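PDB 1BVP: core protein VP7 from Bluetongue virus, which forms, as trimers assembled on a VP3 scaffold, part of the inner capsid of the virus and can bind a receptor on the host cell surface. Local coordinates for residues S162-A167 against Q238-V243; W188-N193 against Q202-G207; G139-R144 against F194-G199; Q147-V152 against G169-I174. All blocks are in the same frame, centred on the assembly; numbering follows the deposited sequence.

In the fold
All four contacts lie in the beta-rich domain of VP7, far from the helical part of the chain. Contact 3 is the most buried; contacts 1 and 2 are partly buried, and contact 4 is a surface contact. Contacts 1 and 2 meet where strand 241-252 runs beside strand 183-195, and contact 3 uses the end of the latter. Contact 1 shares its sheet with strand 149-155 of contact 4. The chemistry follows position: backbone bonds pair strands in contact 1, polar and charged groups dominate contact 2, aromatic and sulfur packing joins backbone bonds in contact 3, and contact 4 is apolar. Contacts 2 and 3 also border other subunits of the trimer.

Contact 1. Residues S162-A167 against Q238-V243; sequences SLNAGA and QQNAMV
Strands 158-163 and 241-252 are antiparallel neighbours in a sheet of the VP7 beta-sandwich domain, and at 162-167 against 238-243 their pairing gives way to loops. Leu163 and Ala241 form a hydrogen-bonded pair: Leu163 N reaches Ala241 O at 2.8 Å from above the carbonyl plane, and Ala241 N returns a bond to Leu163 O at 2.9 Å, this time in the plane. Their side chains share one face of the sheet, with Leu163 CB 4.4 Å from Ala241 CB. Because Leu163 CG is anti to the carbonyl carbon (chi1 -63°), its branch also reaches Val149, while the small methyl of Ala241 leaves room for Leu163 and packs on Asn235.

Ser162 and Met242, a non-hydrogen-bonded pair, occupy the other face. Met242 is extended at chi2 and bent at chi3 (102°), which lays its CE 3.6 Å from Ser162 OG. That hydroxyl is bonded to Phe142 O, so the serine satisfies a loop carbonyl while the flexible thioether packs beside it. Beyond the strands, Asn164 and Asn240 lie side by side and point the same way, their amide planes 58° apart and Asn164 OD1 3.6 Å from Asn240 ND2; Asn240 also packs on Trp141. Asn164 starts a type II turn, in which Gly166 takes the positive phi and Ala167 N bonds to Asn164 O. On that turn, Ala165 CB sits 3.5 Å from both Gln238 C and Gln239 N.

Contact 2. Residues W188-N193 against Q202-G207; sequences WRRIEN and QQTQAG
This contact belongs to the beta hairpin of strands 183-195 and 201-203, at the corner where the first strand bends at Glu192 and Asn193. Thr204 has the most surface buried. With chi1 at -67°, its OG1 stands beside the backbone N and donates to Ile191 O at 2.8 Å from above the carbonyl plane, and accepts a bond from Met242 N of strand 241-252, the neighbour of strand 183-195 in the sheet. Its other branch, Thr204 CG2, lies 4.0 Å from Arg190 CG. A residue with both a hydroxyl and a methyl thus suits a place that is polar on one side and apolar on the other.

Arg190 crosses Thr204 obliquely and bends at chi3, so that its CD passes 4.2 Å from Ala206 CA. Its guanidinium is in a salt bridge with Glu134 of the second subunit; Arg190 NH1 also makes a salt bridge with Glu192 OE1 at 3.3 Å, its hydrogen bond weak. Glu192, bent at chi2, brings OE2 to 3.2 Å from Thr204 O, where two acceptors face each other. With Glu134 of the second subunit also close to it, the carboxylate may rely on Arg190 for charge balance, and its pKa could be raised. Past the corner, Asn193 ND2 donates to Gln203 OE1 at 3.0 Å, the acceptor near the Asn193 amide plane but the donor 42° above that of Gln203.

Contact 3. Residues G139-R144 against F194-G199; sequences GRWFMR and FAMAQG
The CE methyl of Met196 lies over one face of the five-membered ring of Trp141, while its SD stays oblique to the same ring. Met196 CE is 3.8 Å from the centroid of that ring and 18° off its normal, a CH-pi contact. Bends at chi2 and chi3 fold the methionine back, and the sulfur beside the indole makes this a Met-aromatic contact as well. Trp141 holds its CG anti to the backbone N (chi1 176°), so the indole runs alongside both Met196 and Phe194, and Trp141 CE3 comes 3.6 Å from Phe194 CE2.

A single backbone bridge sets these side chains together. Ala195 N donates to Gly139 O at 2.9 Å, and Trp141 N donates to Ala195 O at 2.8 Å, nearly along the C=O axis. Gly139 suits its positive phi, as does Gly199, which closes the type I turn begun at Met196. Arg140, the residue between the two bonded positions, bends at chi3 and turns one guanidinium face to the Ala195 methyl, with Arg140 NH2 3.7 Å from Ala195 CB. Its NE bonds to Gln137 OE1 of the same chain and its NH1 to Gly199 O and Ser201 OG, both of the third subunit, so the buried charge is well supplied with acceptors at the trimer interface.

The contact thus fastens the loop between strands 134-136 and 149-155 to the end of strand 183-195. Strand 201-203 packs against Phe194 and Met196, and Trp141 reaches across to Ser162 on strand 158-163 and to Asn240 just before strand 241-252.

Contact 4. Residues Q147-V152 against G169-I174; sequences QAVTAV and GDVQQI
Two sheets meet here, strand 149-155 from one and the end of strand 168-170 from the other, and the side chains between them are apolar, from alanine to isoleucine. Val149 and Ala151, two residues apart on their strand, direct their CB atoms at the opposing segment. Val149 CG1 lies 4.0 Å from Gly169 N; the glycine, lacking a side chain, lets the valine branch rest directly against main chain. Val171 supplies the central contact through one methyl, its CG2 being 4.1 Å from Ala151 CB and 4.5 Å from Val149 CG2. Next to it Ile174, with CG1 anti to the backbone N (chi1 -177°), brings its CD1 to 4.2 Å from Ala151 O.

Here the two sheets of the VP7 beta-sandwich pack near the outermost strand 168-170, at the surface. Residues 169-171 bond along their own sheet, Gly169 to Val233 and Val171 to Leu231, while Thr150 and Val152 bond to Ser162 and Gln160 of strand 158-163. Contact between the segments is therefore left to apolar side chains and the main chain they touch, and Ile159 extends the apolar layer against Val171 and Ile174. Thr150, pointing away, carries a hydroxyl bonded to Arg144 N.

Two glutamines bind within their own segments. Gln147 NE2 donates to Val149 O at 3.1 Å, in the carbonyl plane, and a glutamine is long enough to reach forward along its own chain in this way. Beyond the short strand, Gln173 reaches back instead: its NE2 donates to Asp170 O at 3.0 Å, from 50° above the carbonyl plane.

Contact 1. Residues S162-A167 against Q238-V243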
loop_
_atom_site.group_PDB
_atom_site.type_symbol
_atom_site.label_atom_id
_atom_site.label_comp_id
_atom_site.label_asym_id
_atom_site.label_seq_id
_atom_site.Cartn_x
_atom_site.Cartn_y
_atom_site.Cartn_z
ATOM N N SER A 162 35.593 -3.054 -6.722
ATOM C CA SER A 162 36.876 -3.684 -6.347
ATOM C C SER A 162 37.915 -2.569 -6.408
ATOM O O SER A 162 38.018 -1.860 -7.420
ATOM C CB SER A 162 37.305 -4.741 -7.366
ATOM O OG SER A 162 36.372 -5.783 -7.508
ATOM N N LEU A 163 38.674 -2.394 -5.340
ATOM C CA LEU A 163 39.715 -1.360 -5.315
ATOM C C LEU A 163 41.124 -1.968 -5.087
ATOM O O LEU A 163 41.323 -2.768 -4.143
ATOM C CB LEU A 163 39.478 -0.375 -4.149
ATOM C CG LEU A 163 38.327 0.589 -3.874
ATOM C CD1 LEU A 163 38.308 1.678 -4.907
ATOM C CD2 LEU A 163 37.027 -0.160 -3.816
ATOM N N ASN A 164 42.093 -1.600 -5.935
ATOM C CA ASN A 164 43.493 -2.035 -5.744
ATOM C C ASN A 164 44.022 -1.265 -4.513
ATOM O O ASN A 164 43.434 -0.234 -4.112
ATOM C CB ASN A 164 44.370 -1.687 -6.957
ATOM C CG ASN A 164 44.332 -2.758 -8.040
ATOM O OD1 ASN A 164 44.246 -3.960 -7.752
ATOM N ND2 ASN A 164 44.424 -2.330 -9.291
ATOM N N ALA A 165 45.095 -1.764 -3.892
ATOM C CA ALA A 165 45.656 -1.076 -2.728
ATOM C C ALA A 165 45.991 0.359 -3.125
ATOM O O ALA A 165 46.492 0.614 -4.241
ATOM C CB ALA A 165 46.869 -1.787 -2.229
ATOM N N GLY A 166 45.613 1.295 -2.257
ATOM C CA GLY A 166 45.846 2.710 -2.509
ATOM C C GLY A 166 45.027 3.402 -3.596
ATOM O O GLY A 166 45.161 4.622 -3.753
ATOM N N ALA A 167 44.168 2.665 -4.313
ATOM C CA ALA A 167 43.349 3.228 -5.408
ATOM C C ALA A 167 42.185 4.169 -5.014
ATOM O O ALA A 167 41.697 4.177 -3.868
ATOM C CB ALA A 167 42.845 2.108 -6.328
ATOM N N GLN A 238 46.616 -0.800 2.290
ATOM C CA GLN A 238 47.701 -1.456 1.553
ATOM C C GLN A 238 47.368 -2.846 1.018
ATOM O O GLN A 238 48.248 -3.589 0.619
ATOM C CB GLN A 238 48.990 -1.466 2.394
ATOM C CG GLN A 238 49.707 -0.096 2.439
ATOM C CD GLN A 238 49.880 0.543 1.032
ATOM O OE1 GLN A 238 50.730 0.116 0.246
ATOM N NE2 GLN A 238 49.064 1.561 0.721
ATOM N N GLN A 239 46.075 -3.135 0.909
ATOM C CA GLN A 239 45.560 -4.414 0.433
ATOM C C GLN A 239 44.367 -4.154 -0.463
ATOM O O GLN A 239 43.811 -3.052 -0.444
ATOM C CB GLN A 239 45.041 -5.222 1.607
ATOM C CG GLN A 239 46.062 -5.891 2.465
ATOM C CD GLN A 239 45.393 -6.933 3.326
ATOM O OE1 GLN A 239 44.760 -7.862 2.811
ATOM N NE2 GLN A 239 45.463 -6.756 4.632
ATOM N N ASN A 240 43.935 -5.172 -1.204
ATOM C CA ASN A 240 42.748 -5.015 -2.047
ATOM C C ASN A 240 41.525 -4.842 -1.134
ATOM O O ASN A 240 41.472 -5.380 -0.003
ATOM C CB ASN A 240 42.487 -6.235 -2.917
ATOM C CG ASN A 240 43.687 -6.678 -3.655
ATOM O OD1 ASN A 240 44.354 -7.603 -3.223
ATOM N ND2 ASN A 240 43.988 -6.030 -4.763
ATOM N N ALA A 241 40.539 -4.113 -1.651
ATOM C CA ALA A 241 39.309 -3.849 -0.925
ATOM C C ALA A 241 38.095 -3.983 -1.829
ATOM O O ALA A 241 38.197 -3.872 -3.062
ATOM C CB ALA A 241 39.349 -2.449 -0.324
ATOM N N MET A 242 36.957 -4.294 -1.212
ATOM C CA MET A 242 35.681 -4.377 -1.927
ATOM C C MET A 242 34.582 -3.671 -1.139
ATOM O O MET A 242 34.516 -3.797 0.100
ATOM C CB MET A 242 35.277 -5.814 -2.176
ATOM C CG MET A 242 35.878 -6.339 -3.405
ATOM S SD MET A 242 35.170 -7.879 -3.885
ATOM C CE MET A 242 34.051 -7.287 -5.232
ATOM N N VAL A 243 33.781 -2.848 -1.813
ATOM C CA VAL A 243 32.665 -2.213 -1.106
ATOM C C VAL A 243 31.391 -2.506 -1.862
ATOM O O VAL A 243 31.452 -2.698 -3.099
ATOM C CB VAL A 243 32.814 -0.661 -0.965
ATOM C CG1 VAL A 243 34.137 -0.314 -0.340
ATOM C CG2 VAL A 243 32.662 0.025 -2.294
#

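Contact 2. Residues W188-N193 against Q202-G207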
loop_
_atom_site.group_PDB
_atom_site.type_symbol
_atom_site.label_atom_id
_atom_site.label_comp_id
_atom_site.label_asym_id
_atom_site.label_seq_id
_atom_site.Cartn_x
_atom_site.Cartn_y
_atom_site.Cartn_z
ATOM N N TRP A 188 26.258 2.154 1.761
ATOM C CA TRP A 188 27.474 1.408 1.360
ATOM C C TRP A 188 28.067 0.616 2.498
ATOM O O TRP A 188 27.999 1.009 3.669
ATOM C CB TRP A 188 28.545 2.302 0.700
ATOM C CG TRP A 188 29.365 3.165 1.642
ATOM C CD1 TRP A 188 29.077 4.434 2.072
ATOM C CD2 TRP A 188 30.594 2.799 2.299
ATOM N NE1 TRP A 188 30.032 4.871 2.964
ATOM C CE2 TRP A 188 30.971 3.889 3.125
ATOM C CE3 TRP A 188 31.420 1.659 2.257
ATOM C CZ2 TRP A 188 32.126 3.868 3.908
ATOM C CZ3 TRP A 188 32.567 1.644 3.027
ATOM C CH2 TRP A 188 32.909 2.741 3.846
ATOM N N ARG A 189 28.585 -0.553 2.161
ATOM C CA ARG A 189 29.187 -1.414 3.164
ATOM C C ARG A 189 30.549 -1.943 2.689
ATOM O O ARG A 189 30.848 -1.989 1.479
ATOM C CB ARG A 189 28.260 -2.594 3.405
ATOM C CG ARG A 189 26.901 -2.221 3.873
ATOM C CD ARG A 189 26.019 -3.435 3.992
ATOM N NE ARG A 189 24.629 -3.080 4.312
ATOM C CZ ARG A 189 23.677 -2.825 3.405
ATOM N NH1 ARG A 189 23.942 -2.888 2.107
ATOM N NH2 ARG A 189 22.450 -2.498 3.786
ATOM N N ARG A 190 31.401 -2.265 3.649
ATOM C CA ARG A 190 32.695 -2.891 3.351
ATOM C C ARG A 190 32.370 -4.380 3.196
ATOM O O ARG A 190 31.627 -4.929 4.033
ATOM C CB ARG A 190 33.659 -2.759 4.545
ATOM C CG ARG A 190 34.543 -1.550 4.476
ATOM C CD ARG A 190 35.355 -1.367 5.742
ATOM N NE ARG A 190 34.589 -0.760 6.835
ATOM C CZ ARG A 190 34.273 -1.414 7.952
ATOM N NH1 ARG A 190 34.669 -2.688 8.114
ATOM N NH2 ARG A 190 33.523 -0.821 8.879
ATOM N N ILE A 191 32.813 -5.015 2.107
ATOM C CA ILE A 191 32.596 -6.466 1.970
ATOM C C ILE A 191 33.785 -7.064 2.747
ATOM O O ILE A 191 34.929 -7.062 2.280
ATOM C CB ILE A 191 32.621 -6.946 0.513
ATOM C CG1 ILE A 191 31.579 -6.186 -0.319
ATOM C CG2 ILE A 191 32.313 -8.445 0.463
ATOM C CD1 ILE A 191 31.559 -6.577 -1.786
ATOM N N GLU A 192 33.508 -7.479 3.978
ATOM C CA GLU A 192 34.501 -7.995 4.913
ATOM C C GLU A 192 35.231 -9.265 4.499
ATOM O O GLU A 192 36.369 -9.456 4.912
ATOM C CB GLU A 192 33.839 -8.183 6.283
ATOM C CG GLU A 192 34.756 -8.089 7.476
ATOM C CD GLU A 192 35.649 -6.865 7.438
ATOM O OE1 GLU A 192 35.219 -5.780 6.971
ATOM O OE2 GLU A 192 36.808 -6.994 7.886
ATOM N N ASN A 193 34.606 -10.123 3.692
ATOM C CA ASN A 193 35.229 -11.378 3.257
ATOM C C ASN A 193 34.798 -11.619 1.837
ATOM O O ASN A 193 33.611 -11.827 1.602
ATOM C CB ASN A 193 34.714 -12.533 4.123
ATOM C CG ASN A 193 35.558 -13.799 4.006
ATOM O OD1 ASN A 193 35.035 -14.899 3.800
ATOM N ND2 ASN A 193 36.847 -13.665 4.246
ATOM N N GLN A 202 39.741 -13.069 0.990
ATOM C CA GLN A 202 40.528 -11.881 1.250
ATOM C C GLN A 202 39.631 -10.970 2.127
ATOM O O GLN A 202 38.403 -11.074 2.092
ATOM C CB GLN A 202 40.897 -11.223 -0.077
ATOM C CG GLN A 202 41.747 -9.987 0.054
ATOM C CD GLN A 202 43.223 -10.288 0.089
ATOM O OE1 GLN A 202 43.643 -11.424 -0.148
ATOM N NE2 GLN A 202 44.026 -9.270 0.384
ATOM N N GLN A 203 40.245 -10.139 2.960
ATOM C CA GLN A 203 39.510 -9.234 3.843
ATOM C C GLN A 203 39.646 -7.801 3.377
ATOM O O GLN A 203 40.635 -7.440 2.724
ATOM C CB GLN A 203 40.110 -9.253 5.239
ATOM C CG GLN A 203 39.209 -9.756 6.299
ATOM C CD GLN A 203 39.257 -11.248 6.386
ATOM O OE1 GLN A 203 39.087 -11.959 5.382
ATOM N NE2 GLN A 203 39.546 -11.749 7.587
ATOM N N THR A 204 38.672 -6.979 3.741
ATOM C CA THR A 204 38.734 -5.563 3.432
ATOM C C THR A 204 39.101 -4.903 4.757
ATOM O O THR A 204 38.450 -5.153 5.780
ATOM C CB THR A 204 37.406 -5.031 2.867
ATOM O OG1 THR A 204 37.176 -5.622 1.575
ATOM C CG2 THR A 204 37.490 -3.520 2.687
ATOM N N GLN A 205 40.229 -4.194 4.768
ATOM C CA GLN A 205 40.701 -3.520 5.990
ATOM C C GLN A 205 39.865 -2.269 6.225
ATOM O O GLN A 205 39.401 -1.647 5.270
ATOM C CB GLN A 205 42.186 -3.079 5.869
ATOM C CG GLN A 205 43.250 -4.171 5.684
ATOM C CD GLN A 205 43.106 -5.292 6.701
ATOM O OE1 GLN A 205 42.928 -6.470 6.338
ATOM N NE2 GLN A 205 43.147 -4.933 7.983
ATOM N N ALA A 206 39.678 -1.879 7.480
ATOM C CA ALA A 206 38.930 -0.650 7.747
ATOM C C ALA A 206 39.774 0.504 7.203
ATOM O O ALA A 206 40.997 0.411 7.149
ATOM C CB ALA A 206 38.698 -0.474 9.246
ATOM N N GLY A 207 39.137 1.576 6.761
ATOM C CA GLY A 207 39.922 2.692 6.264
ATOM C C GLY A 207 39.438 3.168 4.924
ATOM O O GLY A 207 39.783 4.272 4.497
#

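Contact 3. Residues G139-R144 against F194-G199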
loop_
_atom_site.group_PDB
_atom_site.type_symbol
_atom_site.label_atom_id
_atom_site.label_comp_id
_atom_site.label_asym_id
_atom_site.label_seq_id
_atom_site.Cartn_x
_atom_site.Cartn_y
_atom_site.Cartn_z
ATOM N N GLY A 139 30.377 -10.440 -4.267
ATOM C CA GLY A 139 31.513 -10.661 -3.395
ATOM C C GLY A 139 32.719 -11.357 -3.979
ATOM O O GLY A 139 33.483 -11.959 -3.231
ATOM N N ARG A 140 32.831 -11.368 -5.305
ATOM C CA ARG A 140 33.970 -11.958 -5.974
ATOM C C ARG A 140 34.627 -10.822 -6.730
ATOM O O ARG A 140 33.967 -10.031 -7.407
ATOM C CB ARG A 140 33.596 -13.103 -6.917
ATOM C CG ARG A 140 34.663 -13.359 -7.981
ATOM C CD ARG A 140 34.423 -14.631 -8.746
ATOM N NE ARG A 140 34.423 -15.764 -7.829
ATOM C CZ ARG A 140 35.434 -16.606 -7.629
ATOM N NH1 ARG A 140 36.573 -16.483 -8.301
ATOM N NH2 ARG A 140 35.319 -17.525 -6.683
ATOM N N TRP A 141 35.928 -10.717 -6.511
ATOM C CA TRP A 141 36.785 -9.711 -7.090
ATOM C C TRP A 141 36.731 -9.705 -8.606
ATOM O O TRP A 141 36.606 -10.747 -9.267
ATOM C CB TRP A 141 38.210 -9.984 -6.614
ATOM C CG TRP A 141 39.233 -9.075 -7.197
ATOM C CD1 TRP A 141 39.900 -9.231 -8.399
ATOM C CD2 TRP A 141 39.704 -7.842 -6.634
ATOM N NE1 TRP A 141 40.745 -8.162 -8.608
ATOM C CE2 TRP A 141 40.653 -7.299 -7.545
ATOM C CE3 TRP A 141 39.412 -7.139 -5.451
ATOM C CZ2 TRP A 141 41.310 -6.088 -7.308
ATOM C CZ3 TRP A 141 40.062 -5.934 -5.213
ATOM C CH2 TRP A 141 41.007 -5.421 -6.146
ATOM N N PHE A 142 36.794 -8.511 -9.164
ATOM C CA PHE A 142 36.795 -8.368 -10.617
ATOM C C PHE A 142 37.245 -6.977 -10.982
ATOM O O PHE A 142 36.650 -5.969 -10.568
ATOM C CB PHE A 142 35.451 -8.689 -11.234
ATOM C CG PHE A 142 35.419 -8.516 -12.710
ATOM C CD1 PHE A 142 35.302 -7.249 -13.272
ATOM C CD2 PHE A 142 35.524 -9.626 -13.552
ATOM C CE1 PHE A 142 35.293 -7.082 -14.667
ATOM C CE2 PHE A 142 35.520 -9.477 -14.944
ATOM C CZ PHE A 142 35.405 -8.202 -15.508
ATOM N N MET A 143 38.368 -6.949 -11.689
ATOM C CA MET A 143 38.984 -5.712 -12.113
ATOM C C MET A 143 39.150 -5.730 -13.620
ATOM O O MET A 143 39.622 -6.705 -14.183
ATOM C CB MET A 143 40.330 -5.572 -11.442
ATOM C CG MET A 143 41.013 -4.288 -11.781
ATOM S SD MET A 143 40.452 -2.944 -10.783
ATOM C CE MET A 143 40.682 -3.574 -9.131
ATOM N N ARG A 144 38.664 -4.684 -14.270
ATOM C CA ARG A 144 38.746 -4.569 -15.710
ATOM C C ARG A 144 40.195 -4.207 -16.047
ATOM O O ARG A 144 40.831 -3.411 -15.341
ATOM C CB ARG A 144 37.763 -3.507 -16.184
ATOM C CG ARG A 144 37.302 -3.708 -17.594
ATOM C CD ARG A 144 35.954 -3.061 -17.775
ATOM N NE ARG A 144 34.844 -3.990 -17.541
ATOM C CZ ARG A 144 33.699 -3.658 -16.938
ATOM N NH1 ARG A 144 33.514 -2.414 -16.473
ATOM N NH2 ARG A 144 32.695 -4.539 -16.895
ATOM N N PHE A 194 35.727 -11.524 0.890
ATOM C CA PHE A 194 35.410 -11.740 -0.522
ATOM C C PHE A 194 36.342 -12.748 -1.207
ATOM O O PHE A 194 37.368 -13.120 -0.676
ATOM C CB PHE A 194 35.429 -10.419 -1.293
ATOM C CG PHE A 194 36.750 -9.690 -1.240
ATOM C CD1 PHE A 194 37.096 -8.928 -0.126
ATOM C CD2 PHE A 194 37.605 -9.686 -2.348
ATOM C CE1 PHE A 194 38.272 -8.156 -0.114
ATOM C CE2 PHE A 194 38.782 -8.919 -2.352
ATOM C CZ PHE A 194 39.114 -8.152 -1.240
ATOM N N ALA A 195 35.971 -13.174 -2.399
ATOM C CA ALA A 195 36.726 -14.135 -3.161
ATOM C C ALA A 195 37.637 -13.437 -4.132
ATOM O O ALA A 195 37.204 -12.515 -4.834
ATOM C CB ALA A 195 35.789 -15.049 -3.929
ATOM N N MET A 196 38.898 -13.882 -4.173
ATOM C CA MET A 196 39.878 -13.334 -5.106
ATOM C C MET A 196 39.657 -14.087 -6.419
ATOM O O MET A 196 38.999 -15.134 -6.418
ATOM C CB MET A 196 41.268 -13.513 -4.541
ATOM C CG MET A 196 41.620 -12.484 -3.482
ATOM S SD MET A 196 41.852 -10.783 -4.188
ATOM C CE MET A 196 42.083 -11.120 -6.093
ATOM N N ALA A 197 40.168 -13.586 -7.542
ATOM C CA ALA A 197 39.928 -14.269 -8.830
ATOM C C ALA A 197 40.241 -15.774 -8.803
ATOM O O ALA A 197 39.606 -16.597 -9.483
ATOM C CB ALA A 197 40.692 -13.579 -9.939
ATOM N N GLN A 198 41.248 -16.115 -8.016
ATOM C CA GLN A 198 41.670 -17.484 -7.852
ATOM C C GLN A 198 40.724 -18.295 -6.991
ATOM O O GLN A 198 40.639 -19.488 -7.133
ATOM C CB GLN A 198 43.116 -17.539 -7.340
ATOM C CG GLN A 198 44.117 -17.612 -8.484
ATOM C CD GLN A 198 43.681 -18.638 -9.584
ATOM O OE1 GLN A 198 43.377 -19.811 -9.291
ATOM N NE2 GLN A 198 43.618 -18.178 -10.837
ATOM N N GLY A 199 40.021 -17.671 -6.064
ATOM C CA GLY A 199 39.099 -18.455 -5.276
ATOM C C GLY A 199 39.344 -18.350 -3.806
ATOM O O GLY A 199 38.484 -18.714 -3.015
#

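Contact 4. Residues Q147-V152 against G169-I174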
loop_
_atom_site.group_PDB
_atom_site.type_symbol
_atom_site.label_atom_id
_atom_site.label_comp_id
_atom_site.label_asym_id
_atom_site.label_seq_id
_atom_site.Cartn_x
_atom_site.Cartn_y
_atom_site.Cartn_z
ATOM N N GLN A 147 42.461 -0.846 -15.206
ATOM C CA GLN A 147 41.878 0.063 -14.231
ATOM C C GLN A 147 42.295 -0.325 -12.810
ATOM O O GLN A 147 42.771 -1.435 -12.584
ATOM C CB GLN A 147 40.371 0.051 -14.363
ATOM C CG GLN A 147 39.835 0.615 -15.658
ATOM C CD GLN A 147 38.331 0.347 -15.811
ATOM O OE1 GLN A 147 37.821 0.222 -16.928
ATOM N NE2 GLN A 147 37.622 0.239 -14.684
ATOM N N ALA A 148 42.207 0.619 -11.875
ATOM C CA ALA A 148 42.560 0.342 -10.476
ATOM C C ALA A 148 41.314 0.150 -9.610
ATOM O O ALA A 148 41.415 -0.288 -8.460
ATOM C CB ALA A 148 43.413 1.455 -9.904
ATOM N N VAL A 149 40.182 0.668 -10.097
ATOM C CA VAL A 149 38.890 0.509 -9.430
ATOM C C VAL A 149 37.913 0.088 -10.515
ATOM O O VAL A 149 37.998 0.579 -11.644
ATOM C CB VAL A 149 38.385 1.783 -8.638
ATOM C CG1 VAL A 149 39.492 2.775 -8.420
ATOM C CG2 VAL A 149 37.176 2.414 -9.275
ATOM N N THR A 150 37.114 -0.936 -10.212
ATOM C CA THR A 150 36.102 -1.444 -11.129
ATOM C C THR A 150 34.787 -1.706 -10.383
ATOM O O THR A 150 34.752 -2.479 -9.398
ATOM C CB THR A 150 36.568 -2.709 -11.850
ATOM O OG1 THR A 150 37.667 -2.376 -12.701
ATOM C CG2 THR A 150 35.457 -3.276 -12.721
ATOM N N ALA A 151 33.749 -0.980 -10.825
ATOM C CA ALA A 151 32.385 -1.050 -10.291
ATOM C C ALA A 151 31.605 -1.969 -11.201
ATOM O O ALA A 151 31.653 -1.850 -12.427
ATOM C CB ALA A 151 31.750 0.308 -10.286
ATOM N N VAL A 152 30.782 -2.806 -10.612
ATOM C CA VAL A 152 30.054 -3.753 -11.422
ATOM C C VAL A 152 28.682 -4.056 -10.734
ATOM O O VAL A 152 28.576 -3.915 -9.508
ATOM C CB VAL A 152 31.038 -4.974 -11.564
ATOM C CG1 VAL A 152 30.632 -6.160 -10.731
ATOM C CG2 VAL A 152 31.275 -5.297 -12.958
ATOM N N GLY A 169 38.775 6.462 -7.171
ATOM C CA GLY A 169 38.067 6.711 -8.417
ATOM C C GLY A 169 36.617 7.101 -8.226
ATOM O O GLY A 169 36.072 7.056 -7.118
ATOM N N ASP A 170 36.011 7.567 -9.309
ATOM C CA ASP A 170 34.615 7.991 -9.306
ATOM C C ASP A 170 33.796 6.813 -9.807
ATOM O O ASP A 170 34.147 6.162 -10.790
ATOM C CB ASP A 170 34.416 9.220 -10.201
ATOM C CG ASP A 170 34.831 10.532 -9.519
ATOM O OD1 ASP A 170 35.233 10.529 -8.311
ATOM O OD2 ASP A 170 34.732 11.582 -10.214
ATOM N N VAL A 171 32.643 6.613 -9.201
ATOM C CA VAL A 171 31.828 5.471 -9.528
ATOM C C VAL A 171 30.418 5.782 -10.089
ATOM O O VAL A 171 29.746 4.900 -10.633
ATOM C CB VAL A 171 31.830 4.605 -8.261
ATOM C CG1 VAL A 171 30.569 3.890 -8.077
ATOM C CG2 VAL A 171 32.974 3.663 -8.324
ATOM N N GLN A 172 30.034 7.054 -10.091
ATOM C CA GLN A 172 28.707 7.449 -10.556
ATOM C C GLN A 172 28.178 6.998 -11.909
ATOM O O GLN A 172 26.987 6.774 -12.029
ATOM C CB GLN A 172 28.562 8.947 -10.514
ATOM C CG GLN A 172 29.532 9.633 -11.430
ATOM C CD GLN A 172 30.705 10.198 -10.685
ATOM O OE1 GLN A 172 31.021 9.783 -9.555
ATOM N NE2 GLN A 172 31.327 11.200 -11.279
ATOM N N GLN A 173 29.016 6.889 -12.931
ATOM C CA GLN A 173 28.513 6.516 -14.247
ATOM C C GLN A 173 27.822 5.179 -14.358
ATOM O O GLN A 173 27.078 4.954 -15.318
ATOM C CB GLN A 173 29.566 6.689 -15.363
ATOM C CG GLN A 173 30.956 6.104 -15.090
ATOM C CD GLN A 173 31.763 6.846 -13.980
ATOM O OE1 GLN A 173 31.508 8.023 -13.659
ATOM N NE2 GLN A 173 32.739 6.141 -13.395
ATOM N N ILE A 174 28.038 4.295 -13.388
ATOM C CA ILE A 174 27.413 2.954 -13.413
ATOM C C ILE A 174 25.898 3.124 -13.180
ATOM O O ILE A 174 25.073 2.341 -13.684
ATOM C CB ILE A 174 28.093 2.008 -12.327
ATOM C CG1 ILE A 174 27.541 0.589 -12.345
ATOM C CG2 ILE A 174 27.904 2.547 -10.924
ATOM C CD1 ILE A 174 27.941 -0.203 -13.530
#